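Local structure of thiol-disulfide isomerase and thioredoxins (Corynebacterium glutamicum, 3LOR) at residues 9-14 against 23-28; 30-35 against 152-157; 55-60 against 94-99; 114-119 against 131-136. The protein probably acts as a thioredoxin-fold thiol-disulfide oxidoreductase or isomerase of the TlpA-like redoxin family, and binds calcium. All blocks are in the same frame, centred on the assembly; numbering follows the deposited sequence.

Contact 1 of 4, residues 9-14 against 23-28; sequences LLELDV and LSNEDL
Glu11 and Asn25 mark the closest backbone approach between 9-14 and 23-28, their CA atoms 7.8 Å apart, where an irregular chain passes the single turn of helix 25-28. That turn opens with a capping box, a classic helix start: Ser24 is the N-cap, its OG accepting from Asp27 N at 3.1 Å, and Asp27 OD2 takes Ser24 N in return at 2.8 Å, the N-H meeting the carboxylate from above its plane. With the turn so fixed, the side chain of Asn25 projects at the other segment. Asn25 ND2 donates to Leu10 O at 3.0 Å, approaching almost along the C=O axis although the oxygen is tilted 28° out of the amide plane. A weak second bond runs from the same nitrogen to Glu11 OE2. The Glu11 chain bends at chi2 (-87°), which brings its carboxylate round beside the amide, the two planes 49° apart. Glu11, Leu12 and Asp13 belong to a calcium site seen for this protein, although no calcium is bound to this chain. Lys115 holds the same loop, donating from NZ to Glu11 O and forming a salt bridge with Asp13 OD1.

Contact 2 of 4, residues 30-35 against 152-157; sequences GKVVVV and SLLSET
Val32, at the start of strand 32-38, puts both of its methyl groups against the last turn of helix 143-154, and the whole contact is built round this one branched side chain. CG2 does most of the work. Val32 CG2 lies 3.8 Å from both Leu153 CB and Leu154 CD2, so the methyl is shared between two consecutive leucines. The other branch reaches further along the first of them, Val32 CG1 coming to 4.1 Å from Leu153 CD1. Val32 carries CG1 anti to its backbone nitrogen (chi1 175°), which leaves CG2 on the side of that nitrogen; each leucine crosses the valine at about a right angle. This is the buried side, and it shows how a thioredoxin-like fold seats its C-terminal helix on the central sheet: Leu150, one turn earlier, also touches Val32 and Val34, while Leu153 leans on Leu126 of strand 123-127 and Leu154 on Val65 of strand 65-71. Beyond Leu154 the packing gives way to polar links. The chain leaves the helix, where a weak bond from Glu156 N to Leu153 O spans 3.4 Å, and Thr157 at its end is exposed. Glu156 forms a salt bridge with Arg134, and Arg129 reaches both the carbonyl of Leu154 and that of Gly30. Ser152 and Ser155 exchange hydrogen bonds with Ser155 and Ser152 of the second subunit.

Contact 3 of 4, residues 55-60 against 94-99; sequences KIHRMI and IKFPVA
The first torsion of His57 brings its ring to Phe96, and that of Phe96 takes the phenyl away. The imidazole of His57 extends with CG anti to the backbone nitrogen (chi1 175°), carrying the ring out from the helix. Across from it the backbone directs Phe96 CB at the histidine, and a chi1 of 58°, with CG between the backbone nitrogen and carbonyl carbon, swings the phenyl aside. The result is a CH-pi contact: Phe96 CB sits over one face of the imidazole, displaced toward its rim on the ND1 side, and is 3.9 Å from His57 ND1. Further round the ring, His57 NE2 approaches Lys95 CB obliquely, also at 3.9 Å. The two segments join the last turn of helix 43-59 to the loop that leads from helix 82-91 into strand 98-101, linking two successive beta-alpha-beta crossovers of the thioredoxin fold, whose helices flank the sheet. Phe96 is the buried member; its phenyl has Ile94 CG2 over the centre of one face, 3.4 Å above the plane, and touches Ala53 and Gln54 of helix 43-59 and Val67 of strand 65-71. The outer part is looser and more polar. Arg58 runs extended from CG to NE, and its guanidinium meets the aliphatic chain of Lys95 at an edge, with Arg58 NH1 3.9 Å from Lys95 CD in the plane of the group. The two cationic ends stay apart, Arg58 NH1 and Lys95 NZ being separated by 5.3 Å. Arg58 NH2 makes a weak hydrogen bond to the carbonyl of Gly93.

Contact 4 of 4, residues 114-119 against 131-136; sequences KKYRLE and GRIRQV
Tyr116 and Ile133 form one of two apolar touches between 114-119 and 131-136. The methyl Ile133 CD1 lies off-centre on the phenol ring, 4.2 Å from the centroid and 29° off its normal, in a CH-pi contact on the hydroxyl half; Tyr116 CE1 and CZ are both 3.8 Å from Ile133 CD1. At the other end Leu118 CD2 meets Val136 CG1 at 3.9 Å, the two side chains crossing at about a right angle. Val136 presents that branch by holding CG1 anti to its backbone nitrogen (chi1 -178°).

In the next shell, Lys115 CD lies against a face of the tyrosine ring, 3.6 Å above its plane. The phenol oxygen is hydrogen-bonded to Glu11 N, which fixes the far end of the ring against the 9-14 loop, and Ile133 also packs on Leu10 of that loop and on Ile125 of strand 123-127.

Two backbone features lie behind these touches. Helix 111-115 ends in a Schellman motif, with Arg117 at positive phi (50°), and the chain turns there, after which the end of the Leu118 side chain reaches Val136. Across from it, Arg134 and Gln135 both face Leu126, the classic beta bulge of an antiparallel pair, here in strand 133-138 at the margin of the thioredoxin-like sheet.

Overall arrangement
From the N terminus, contact 1 comes first, closing a short loop that carries strand 14-17 and fastening helix 25-28 to the chain before that strand. The chain then enters strand 32-38, where contact 2 opens; it closes only at the C-terminal helix, so contacts 3 and 4 are both nested inside its loop, in series with each other. Contact 3 ties helix 43-59 to the approach of strand 98-101, and contact 4 ties the end of helix 111-115 to edge strand 133-138. Contact 1 touches all three others, through Leu10 and Val33, Leu23 and Pro97, and Leu10 and Gly131. Contacts 3 and 4 lie on opposite sides of the chain's centre, about 20 Å apart between centres.

Contact 1 of 4, residues 9-14 against 23-28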
loop_
_atom_site.group_PDB
_atom_site.type_symbol
_atom_site.label_atom_id
_atom_site.label_comp_id
_atom_site.label_asym_id
_atom_site.label_seq_id
_atom_site.Cartn_x
_atom_site.Cartn_y
_atom_site.Cartn_z
ATOM N N LEU A 9 -3.935 13.807 34.461
ATOM C CA LEU A 9 -3.367 12.477 34.469
ATOM C C LEU A 9 -4.224 11.495 33.739
ATOM O O LEU A 9 -5.400 11.614 33.725
ATOM C CB LEU A 9 -3.164 11.993 35.881
ATOM C CG LEU A 9 -2.241 12.762 36.796
ATOM C CD1 LEU A 9 -2.550 12.448 38.180
ATOM C CD2 LEU A 9 -0.856 12.419 36.541
ATOM N N LEU A 10 -3.622 10.495 33.161
ATOM C CA LEU A 10 -4.388 9.457 32.561
ATOM C C LEU A 10 -5.024 8.582 33.635
ATOM O O LEU A 10 -4.359 8.066 34.477
ATOM C CB LEU A 10 -3.481 8.648 31.680
ATOM C CG LEU A 10 -4.017 7.405 31.040
ATOM C CD1 LEU A 10 -4.965 7.761 30.007
ATOM C CD2 LEU A 10 -2.938 6.627 30.475
ATOM N N GLU A 11 -6.338 8.468 33.576
ATOM C CA GLU A 11 -7.113 7.613 34.440
ATOM C C GLU A 11 -8.162 6.830 33.679
ATOM O O GLU A 11 -9.240 7.307 33.422
ATOM C CB GLU A 11 -7.794 8.408 35.538
ATOM C CG GLU A 11 -7.004 9.488 36.174
ATOM C CD GLU A 11 -6.183 8.996 37.317
ATOM O OE1 GLU A 11 -5.651 9.795 38.065
ATOM O OE2 GLU A 11 -6.077 7.797 37.445
ATOM N N LEU A 12 -7.840 5.610 33.335
ATOM C CA LEU A 12 -8.785 4.768 32.681
ATOM C C LEU A 12 -9.849 4.353 33.660
ATOM O O LEU A 12 -9.526 4.030 34.754
ATOM C CB LEU A 12 -8.065 3.553 32.155
ATOM C CG LEU A 12 -7.003 3.817 31.110
ATOM C CD1 LEU A 12 -6.450 2.603 30.555
ATOM C CD2 LEU A 12 -7.552 4.653 30.047
ATOM N N ASP A 13 -11.117 4.375 33.276
ATOM C CA ASP A 13 -12.146 3.765 34.089
ATOM C C ASP A 13 -12.473 2.452 33.430
ATOM O O ASP A 13 -13.013 2.428 32.375
ATOM C CB ASP A 13 -13.413 4.612 34.188
ATOM C CG ASP A 13 -13.198 5.999 34.744
ATOM O OD1 ASP A 13 -12.446 6.230 35.670
ATOM O OD2 ASP A 13 -13.842 6.891 34.232
ATOM N N VAL A 14 -12.125 1.356 34.070
ATOM C CA VAL A 14 -12.220 0.054 33.443
ATOM C C VAL A 14 -13.197 -0.922 34.071
ATOM O O VAL A 14 -13.093 -1.219 35.219
ATOM C CB VAL A 14 -10.857 -0.589 33.512
ATOM C CG1 VAL A 14 -10.850 -1.947 32.997
ATOM C CG2 VAL A 14 -9.862 0.269 32.892
ATOM N N LEU A 23 -3.360 -3.171 34.778
ATOM C CA LEU A 23 -2.223 -2.306 34.950
ATOM C C LEU A 23 -2.584 -1.083 35.731
ATOM O O LEU A 23 -3.581 -0.485 35.488
ATOM C CB LEU A 23 -1.701 -1.866 33.598
ATOM C CG LEU A 23 -1.307 -2.879 32.552
ATOM C CD1 LEU A 23 -1.569 -2.309 31.218
ATOM C CD2 LEU A 23 0.103 -3.138 32.712
ATOM N N SER A 24 -1.740 -0.698 36.649
ATOM C CA SER A 24 -1.905 0.540 37.349
ATOM C C SER A 24 -1.092 1.634 36.728
ATOM O O SER A 24 -0.207 1.393 35.955
ATOM C CB SER A 24 -1.523 0.388 38.795
ATOM O OG SER A 24 -0.168 0.101 38.920
ATOM N N ASN A 25 -1.391 2.854 37.121
ATOM C CA ASN A 25 -0.614 3.993 36.711
ATOM C C ASN A 25 0.797 3.862 37.212
ATOM O O ASN A 25 1.701 4.338 36.594
ATOM C CB ASN A 25 -1.233 5.313 37.137
ATOM C CG ASN A 25 -2.396 5.705 36.286
ATOM O OD1 ASN A 25 -2.549 5.268 35.184
ATOM N ND2 ASN A 25 -3.212 6.529 36.806
ATOM N N GLU A 26 0.956 3.235 38.354
ATOM C CA GLU A 26 2.260 2.961 38.887
ATOM C C GLU A 26 3.084 2.008 38.058
ATOM O O GLU A 26 4.244 2.195 37.939
ATOM C CB GLU A 26 2.164 2.493 40.322
ATOM N N ASP A 27 2.466 0.980 37.515
ATOM C CA ASP A 27 3.102 0.052 36.599
ATOM C C ASP A 27 3.521 0.777 35.347
ATOM O O ASP A 27 4.526 0.496 34.789
ATOM C CB ASP A 27 2.130 -1.051 36.160
ATOM C CG ASP A 27 1.573 -1.878 37.310
ATOM O OD1 ASP A 27 2.213 -2.037 38.349
ATOM O OD2 ASP A 27 0.478 -2.407 37.164
ATOM N N LEU A 28 2.678 1.676 34.894
ATOM C CA LEU A 28 2.951 2.505 33.753
ATOM C C LEU A 28 3.970 3.621 33.908
ATOM O O LEU A 28 4.512 4.060 32.957
ATOM C CB LEU A 28 1.675 3.029 33.168
ATOM C CG LEU A 28 0.709 1.925 32.849
ATOM C CD1 LEU A 28 -0.584 2.520 32.661
ATOM C CD2 LEU A 28 1.115 1.205 31.663
#

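Contact 2 of 4, residues 30-35 against 152-157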
loop_
_atom_site.group_PDB
_atom_site.type_symbol
_atom_site.label_atom_id
_atom_site.label_comp_id
_atom_site.label_asym_id
_atom_site.label_seq_id
_atom_site.Cartn_x
_atom_site.Cartn_y
_atom_site.Cartn_z
ATOM N N GLY A 30 7.042 5.991 34.221
ATOM C CA GLY A 30 8.313 5.877 33.565
ATOM C C GLY A 30 8.265 5.404 32.136
ATOM O O GLY A 30 9.277 5.241 31.541
ATOM N N LYS A 31 7.074 5.191 31.612
ATOM C CA LYS A 31 6.837 4.753 30.252
ATOM C C LYS A 31 5.896 5.696 29.557
ATOM O O LYS A 31 5.020 6.254 30.156
ATOM C CB LYS A 31 6.173 3.397 30.242
ATOM C CG LYS A 31 7.037 2.270 29.964
ATOM C CD LYS A 31 7.671 1.766 31.181
ATOM C CE LYS A 31 6.695 1.095 32.014
ATOM N NZ LYS A 31 7.381 0.439 33.123
ATOM N N VAL A 32 6.091 5.838 28.270
ATOM C CA VAL A 32 5.109 6.449 27.417
ATOM C C VAL A 32 3.935 5.508 27.239
ATOM O O VAL A 32 4.116 4.358 27.051
ATOM C CB VAL A 32 5.716 6.855 26.080
ATOM C CG1 VAL A 32 4.694 7.376 25.176
ATOM C CG2 VAL A 32 6.761 7.844 26.272
ATOM N N VAL A 33 2.726 6.014 27.306
ATOM C CA VAL A 33 1.559 5.176 27.196
ATOM C C VAL A 33 0.772 5.482 25.962
ATOM O O VAL A 33 0.454 6.599 25.687
ATOM C CB VAL A 33 0.651 5.245 28.415
ATOM C CG1 VAL A 33 -0.436 4.303 28.312
ATOM C CG2 VAL A 33 1.377 5.019 29.639
ATOM N N VAL A 34 0.471 4.457 25.209
ATOM C CA VAL A 34 -0.359 4.611 24.056
ATOM C C VAL A 34 -1.660 3.911 24.302
ATOM O O VAL A 34 -1.672 2.742 24.476
ATOM C CB VAL A 34 0.311 4.012 22.808
ATOM C CG1 VAL A 34 -0.539 4.120 21.619
ATOM C CG2 VAL A 34 1.599 4.620 22.578
ATOM N N VAL A 35 -2.759 4.619 24.292
ATOM C CA VAL A 35 -4.020 3.974 24.451
ATOM C C VAL A 35 -4.805 4.039 23.172
ATOM O O VAL A 35 -5.096 5.090 22.693
ATOM C CB VAL A 35 -4.847 4.595 25.596
ATOM C CG1 VAL A 35 -6.054 3.851 25.830
ATOM C CG2 VAL A 35 -4.060 4.713 26.833
ATOM N N SER A 152 9.222 11.889 20.322
ATOM C CA SER A 152 9.321 13.088 21.076
ATOM C C SER A 152 9.042 12.928 22.583
ATOM O O SER A 152 9.735 13.466 23.377
ATOM C CB SER A 152 8.397 14.100 20.440
ATOM O OG SER A 152 8.188 15.199 21.230
ATOM N N LEU A 153 8.032 12.161 22.944
ATOM C CA LEU A 153 7.733 11.870 24.338
ATOM C C LEU A 153 8.796 11.063 25.007
ATOM O O LEU A 153 9.111 11.282 26.126
ATOM C CB LEU A 153 6.396 11.196 24.494
ATOM C CG LEU A 153 5.217 12.036 24.095
ATOM C CD1 LEU A 153 4.022 11.246 24.030
ATOM C CD2 LEU A 153 5.040 13.133 25.013
ATOM N N LEU A 154 9.350 10.131 24.267
ATOM C CA LEU A 154 10.359 9.238 24.758
ATOM C C LEU A 154 11.604 9.937 25.185
ATOM O O LEU A 154 12.222 9.520 26.098
ATOM C CB LEU A 154 10.692 8.172 23.745
ATOM C CG LEU A 154 9.758 6.988 23.728
ATOM C CD1 LEU A 154 9.947 6.229 22.520
ATOM C CD2 LEU A 154 9.911 6.150 24.919
ATOM N N SER A 155 11.965 11.013 24.534
ATOM C CA SER A 155 13.231 11.644 24.816
ATOM C C SER A 155 13.107 12.885 25.651
ATOM O O SER A 155 14.066 13.537 25.886
ATOM C CB SER A 155 13.950 11.996 23.527
ATOM O OG SER A 155 13.430 13.179 22.986
ATOM N N GLU A 156 11.921 13.214 26.093
ATOM C CA GLU A 156 11.750 14.383 26.902
ATOM C C GLU A 156 12.463 14.171 28.190
ATOM O O GLU A 156 12.361 13.113 28.797
ATOM C CB GLU A 156 10.302 14.596 27.204
ATOM C CG GLU A 156 9.701 15.751 26.543
ATOM C CD GLU A 156 8.288 15.907 26.984
ATOM O OE1 GLU A 156 7.885 15.136 27.847
ATOM O OE2 GLU A 156 7.578 16.780 26.487
ATOM N N THR A 157 13.200 15.192 28.599
ATOM C CA THR A 157 13.962 15.163 29.836
ATOM C C THR A 157 13.789 13.850 30.593
ATOM O O THR A 157 14.714 13.045 30.678
ATOM C CB THR A 157 13.506 16.275 30.738
ATOM O OG1 THR A 157 12.539 15.761 31.647
ATOM C CG2 THR A 157 12.864 17.368 29.916
#

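Contact 3 of 4, residues 55-60 against 94-99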
loop_
_atom_site.group_PDB
_atom_site.type_symbol
_atom_site.label_atom_id
_atom_site.label_comp_id
_atom_site.label_asym_id
_atom_site.label_seq_id
_atom_site.Cartn_x
_atom_site.Cartn_y
_atom_site.Cartn_z
ATOM N N LYS A 55 1.553 -2.917 15.622
ATOM C CA LYS A 55 2.841 -2.594 15.125
ATOM C C LYS A 55 3.681 -1.916 16.177
ATOM O O LYS A 55 4.823 -2.208 16.321
ATOM C CB LYS A 55 2.736 -1.721 13.894
ATOM C CG LYS A 55 4.019 -1.387 13.226
ATOM C CD LYS A 55 3.800 -0.415 12.095
ATOM C CE LYS A 55 4.891 -0.472 11.095
ATOM N NZ LYS A 55 4.553 0.249 9.848
ATOM N N ILE A 56 3.098 -1.014 16.925
ATOM C CA ILE A 56 3.820 -0.375 17.966
ATOM C C ILE A 56 4.254 -1.403 18.995
ATOM O O ILE A 56 5.358 -1.422 19.399
ATOM C CB ILE A 56 2.964 0.652 18.676
ATOM C CG1 ILE A 56 2.643 1.826 17.780
ATOM C CG2 ILE A 56 3.647 1.159 19.859
ATOM C CD1 ILE A 56 1.579 2.681 18.310
ATOM N N HIS A 57 3.349 -2.269 19.367
ATOM C CA HIS A 57 3.603 -3.267 20.356
ATOM C C HIS A 57 4.733 -4.219 19.956
ATOM O O HIS A 57 5.537 -4.556 20.749
ATOM C CB HIS A 57 2.332 -4.034 20.591
ATOM C CG HIS A 57 2.473 -5.186 21.514
ATOM N ND1 HIS A 57 2.709 -5.045 22.852
ATOM C CD2 HIS A 57 2.386 -6.511 21.292
ATOM C CE1 HIS A 57 2.756 -6.225 23.416
ATOM N NE2 HIS A 57 2.560 -7.133 22.492
ATOM N N ARG A 58 4.741 -4.655 18.720
ATOM C CA ARG A 58 5.801 -5.468 18.181
ATOM C C ARG A 58 7.124 -4.772 18.012
ATOM O O ARG A 58 8.129 -5.327 18.274
ATOM C CB ARG A 58 5.348 -6.114 16.880
ATOM C CG ARG A 58 4.149 -7.015 17.072
ATOM C CD ARG A 58 3.750 -7.740 15.822
ATOM N NE ARG A 58 2.392 -8.272 15.814
ATOM C CZ ARG A 58 1.851 -9.046 16.749
ATOM N NH1 ARG A 58 2.524 -9.378 17.818
ATOM N NH2 ARG A 58 0.619 -9.474 16.628
HETATM N N MSE A 59 7.106 -3.567 17.507
HETATM C CA MSE A 59 8.278 -2.723 17.388
HETATM C C MSE A 59 8.954 -2.089 18.589
HETATM O O MSE A 59 10.111 -1.855 18.545
HETATM C CB MSE A 59 8.117 -1.723 16.273
HETATM C CG MSE A 59 7.783 -2.407 15.003
HETATM SE SE MSE A 59 7.998 -1.347 13.554
HETATM C CE MSE A 59 9.791 -1.769 13.235
ATOM N N ILE A 60 8.220 -1.702 19.600
ATOM C CA ILE A 60 8.821 -1.006 20.692
ATOM C C ILE A 60 8.658 -1.795 21.940
ATOM O O ILE A 60 7.616 -2.286 22.226
ATOM C CB ILE A 60 8.237 0.363 20.879
ATOM C CG1 ILE A 60 8.338 1.158 19.606
ATOM C CG2 ILE A 60 8.950 1.101 21.950
ATOM C CD1 ILE A 60 7.817 2.441 19.758
ATOM N N ILE A 94 -4.283 -9.949 18.709
ATOM C CA ILE A 94 -3.872 -8.821 19.519
ATOM C C ILE A 94 -3.218 -9.326 20.786
ATOM O O ILE A 94 -3.765 -10.076 21.508
ATOM C CB ILE A 94 -5.055 -7.914 19.856
ATOM C CG1 ILE A 94 -5.555 -7.191 18.620
ATOM C CG2 ILE A 94 -4.704 -6.934 20.925
ATOM C CD1 ILE A 94 -6.933 -6.878 18.672
ATOM N N LYS A 95 -1.995 -8.939 21.014
ATOM C CA LYS A 95 -1.299 -9.414 22.171
ATOM C C LYS A 95 -1.086 -8.398 23.283
ATOM O O LYS A 95 -0.601 -8.731 24.307
ATOM C CB LYS A 95 0.009 -10.039 21.740
ATOM C CG LYS A 95 -0.170 -11.396 21.216
ATOM C CD LYS A 95 1.048 -11.826 20.519
ATOM C CE LYS A 95 1.057 -13.317 20.268
ATOM N NZ LYS A 95 2.399 -13.976 20.428
ATOM N N PHE A 96 -1.423 -7.152 23.050
ATOM C CA PHE A 96 -1.347 -6.135 24.062
ATOM C C PHE A 96 -2.533 -6.166 24.991
ATOM O O PHE A 96 -3.543 -6.664 24.673
ATOM C CB PHE A 96 -1.123 -4.757 23.435
ATOM C CG PHE A 96 -2.157 -4.335 22.458
ATOM C CD1 PHE A 96 -1.916 -4.385 21.132
ATOM C CD2 PHE A 96 -3.350 -3.844 22.865
ATOM C CE1 PHE A 96 -2.830 -3.962 20.267
ATOM C CE2 PHE A 96 -4.256 -3.441 21.980
ATOM C CZ PHE A 96 -3.994 -3.497 20.695
ATOM N N PRO A 97 -2.410 -5.602 26.153
ATOM C CA PRO A 97 -3.521 -5.643 27.086
ATOM C C PRO A 97 -4.737 -4.816 26.638
ATOM O O PRO A 97 -4.626 -3.731 26.155
ATOM C CB PRO A 97 -2.916 -5.113 28.360
ATOM C CG PRO A 97 -1.550 -4.991 28.121
ATOM C CD PRO A 97 -1.237 -4.991 26.742
ATOM N N VAL A 98 -5.894 -5.407 26.777
ATOM C CA VAL A 98 -7.115 -4.808 26.353
ATOM C C VAL A 98 -8.046 -4.642 27.518
ATOM O O VAL A 98 -8.299 -5.554 28.230
ATOM C CB VAL A 98 -7.785 -5.651 25.333
ATOM C CG1 VAL A 98 -8.997 -5.045 24.905
ATOM C CG2 VAL A 98 -6.894 -5.940 24.226
ATOM N N ALA A 99 -8.560 -3.454 27.679
ATOM C CA ALA A 99 -9.526 -3.175 28.688
ATOM C C ALA A 99 -10.831 -2.758 28.086
ATOM O O ALA A 99 -10.894 -2.219 27.028
ATOM C CB ALA A 99 -9.043 -2.136 29.593
#

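Contact 4 of 4, residues 114-119 against 131-136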
loop_
_atom_site.group_PDB
_atom_site.type_symbol
_atom_site.label_atom_id
_atom_site.label_comp_id
_atom_site.label_asym_id
_atom_site.label_seq_id
_atom_site.Cartn_x
_atom_site.Cartn_y
_atom_site.Cartn_z
ATOM N N LYS A 114 -16.514 9.399 27.782
ATOM C CA LYS A 114 -17.174 10.601 28.252
ATOM C C LYS A 114 -16.227 11.555 28.933
ATOM O O LYS A 114 -16.187 12.706 28.657
ATOM C CB LYS A 114 -18.209 10.216 29.283
ATOM C CG LYS A 114 -19.503 10.949 29.227
ATOM C CD LYS A 114 -19.380 12.411 29.043
ATOM C CE LYS A 114 -20.578 13.126 29.559
ATOM N NZ LYS A 114 -21.077 14.034 28.564
ATOM N N LYS A 115 -15.425 11.015 29.810
ATOM C CA LYS A 115 -14.531 11.778 30.623
ATOM C C LYS A 115 -13.558 12.573 29.765
ATOM O O LYS A 115 -13.296 13.702 30.033
ATOM C CB LYS A 115 -13.781 10.792 31.496
ATOM C CG LYS A 115 -12.914 11.341 32.519
ATOM C CD LYS A 115 -11.836 10.330 32.935
ATOM C CE LYS A 115 -12.235 9.557 34.103
ATOM N NZ LYS A 115 -11.136 8.921 34.800
ATOM N N TYR A 116 -13.031 11.981 28.715
ATOM C CA TYR A 116 -12.078 12.669 27.900
ATOM C C TYR A 116 -12.711 13.259 26.678
ATOM O O TYR A 116 -12.053 13.787 25.819
ATOM C CB TYR A 116 -10.897 11.781 27.570
ATOM C CG TYR A 116 -10.139 11.356 28.787
ATOM C CD1 TYR A 116 -9.716 12.266 29.713
ATOM C CD2 TYR A 116 -9.886 10.047 29.027
ATOM C CE1 TYR A 116 -9.053 11.875 30.789
ATOM C CE2 TYR A 116 -9.235 9.661 30.091
ATOM C CZ TYR A 116 -8.824 10.557 30.972
ATOM O OH TYR A 116 -8.169 10.143 32.040
ATOM N N ARG A 117 -14.009 13.123 26.621
ATOM C CA ARG A 117 -14.781 13.624 25.524
ATOM C C ARG A 117 -14.303 13.244 24.129
ATOM O O ARG A 117 -14.184 14.061 23.280
ATOM C CB ARG A 117 -15.199 15.086 25.689
ATOM C CG ARG A 117 -14.177 16.109 25.469
ATOM C CD ARG A 117 -14.612 17.459 26.027
ATOM N NE ARG A 117 -14.644 17.471 27.479
ATOM C CZ ARG A 117 -15.339 18.323 28.219
ATOM N NH1 ARG A 117 -15.304 18.226 29.524
ATOM N NH2 ARG A 117 -16.073 19.265 27.659
ATOM N N LEU A 118 -14.063 11.963 23.929
ATOM C CA LEU A 118 -13.702 11.465 22.642
ATOM C C LEU A 118 -14.811 11.623 21.643
ATOM O O LEU A 118 -15.942 11.458 21.941
ATOM C CB LEU A 118 -13.234 10.020 22.718
ATOM C CG LEU A 118 -12.289 9.674 23.836
ATOM C CD1 LEU A 118 -12.006 8.241 23.857
ATOM C CD2 LEU A 118 -11.018 10.460 23.774
ATOM N N GLU A 119 -14.430 11.983 20.448
ATOM C CA GLU A 119 -15.306 12.117 19.332
ATOM C C GLU A 119 -15.871 10.816 18.826
ATOM O O GLU A 119 -16.848 10.808 18.178
ATOM C CB GLU A 119 -14.600 12.846 18.213
ATOM C CG GLU A 119 -14.012 14.124 18.634
ATOM C CD GLU A 119 -13.318 14.862 17.525
ATOM O OE1 GLU A 119 -13.904 15.008 16.445
ATOM O OE2 GLU A 119 -12.191 15.321 17.738
ATOM N N GLY A 131 2.786 10.008 33.379
ATOM C CA GLY A 131 1.399 9.653 33.307
ATOM C C GLY A 131 0.433 10.727 32.923
ATOM O O GLY A 131 -0.720 10.633 33.136
ATOM N N ARG A 132 0.901 11.763 32.302
ATOM C CA ARG A 132 -0.039 12.782 31.964
ATOM C C ARG A 132 -0.378 12.842 30.493
ATOM O O ARG A 132 0.447 12.594 29.692
ATOM C CB ARG A 132 0.314 14.106 32.629
ATOM C CG ARG A 132 1.320 14.912 32.015
ATOM C CD ARG A 132 2.113 15.654 33.061
ATOM N NE ARG A 132 3.506 15.591 32.702
ATOM C CZ ARG A 132 4.458 16.410 33.101
ATOM N NH1 ARG A 132 4.220 17.398 33.929
ATOM N NH2 ARG A 132 5.676 16.223 32.668
ATOM N N ILE A 133 -1.625 13.096 30.175
ATOM C CA ILE A 133 -2.096 13.064 28.816
ATOM C C ILE A 133 -1.530 14.209 28.017
ATOM O O ILE A 133 -1.590 15.335 28.416
ATOM C CB ILE A 133 -3.605 13.078 28.796
ATOM C CG1 ILE A 133 -4.115 11.766 29.320
ATOM C CG2 ILE A 133 -4.152 13.267 27.418
ATOM C CD1 ILE A 133 -5.410 11.835 29.790
ATOM N N ARG A 134 -0.929 13.876 26.902
ATOM C CA ARG A 134 -0.298 14.862 26.080
ATOM C C ARG A 134 -0.890 15.049 24.710
ATOM O O ARG A 134 -0.743 16.081 24.134
ATOM C CB ARG A 134 1.184 14.593 26.000
ATOM C CG ARG A 134 1.829 14.477 27.322
ATOM C CD ARG A 134 2.164 15.787 27.914
ATOM N NE ARG A 134 3.083 16.524 27.083
ATOM C CZ ARG A 134 4.395 16.434 27.154
ATOM N NH1 ARG A 134 4.955 15.667 28.034
ATOM N NH2 ARG A 134 5.134 17.133 26.347
ATOM N N GLN A 135 -1.537 14.031 24.188
ATOM C CA GLN A 135 -2.249 14.111 22.937
ATOM C C GLN A 135 -3.474 13.268 22.933
ATOM O O GLN A 135 -3.446 12.206 23.426
ATOM C CB GLN A 135 -1.387 13.604 21.813
ATOM C CG GLN A 135 -0.283 14.475 21.442
ATOM C CD GLN A 135 -0.687 15.574 20.526
ATOM O OE1 GLN A 135 -1.626 15.469 19.775
ATOM N NE2 GLN A 135 0.038 16.630 20.581
ATOM N N VAL A 136 -4.540 13.760 22.334
ATOM C CA VAL A 136 -5.700 12.987 22.028
ATOM C C VAL A 136 -6.043 13.236 20.594
ATOM O O VAL A 136 -6.260 14.348 20.227
ATOM C CB VAL A 136 -6.870 13.386 22.872
ATOM C CG1 VAL A 136 -8.015 12.553 22.570
ATOM C CG2 VAL A 136 -6.547 13.277 24.270
#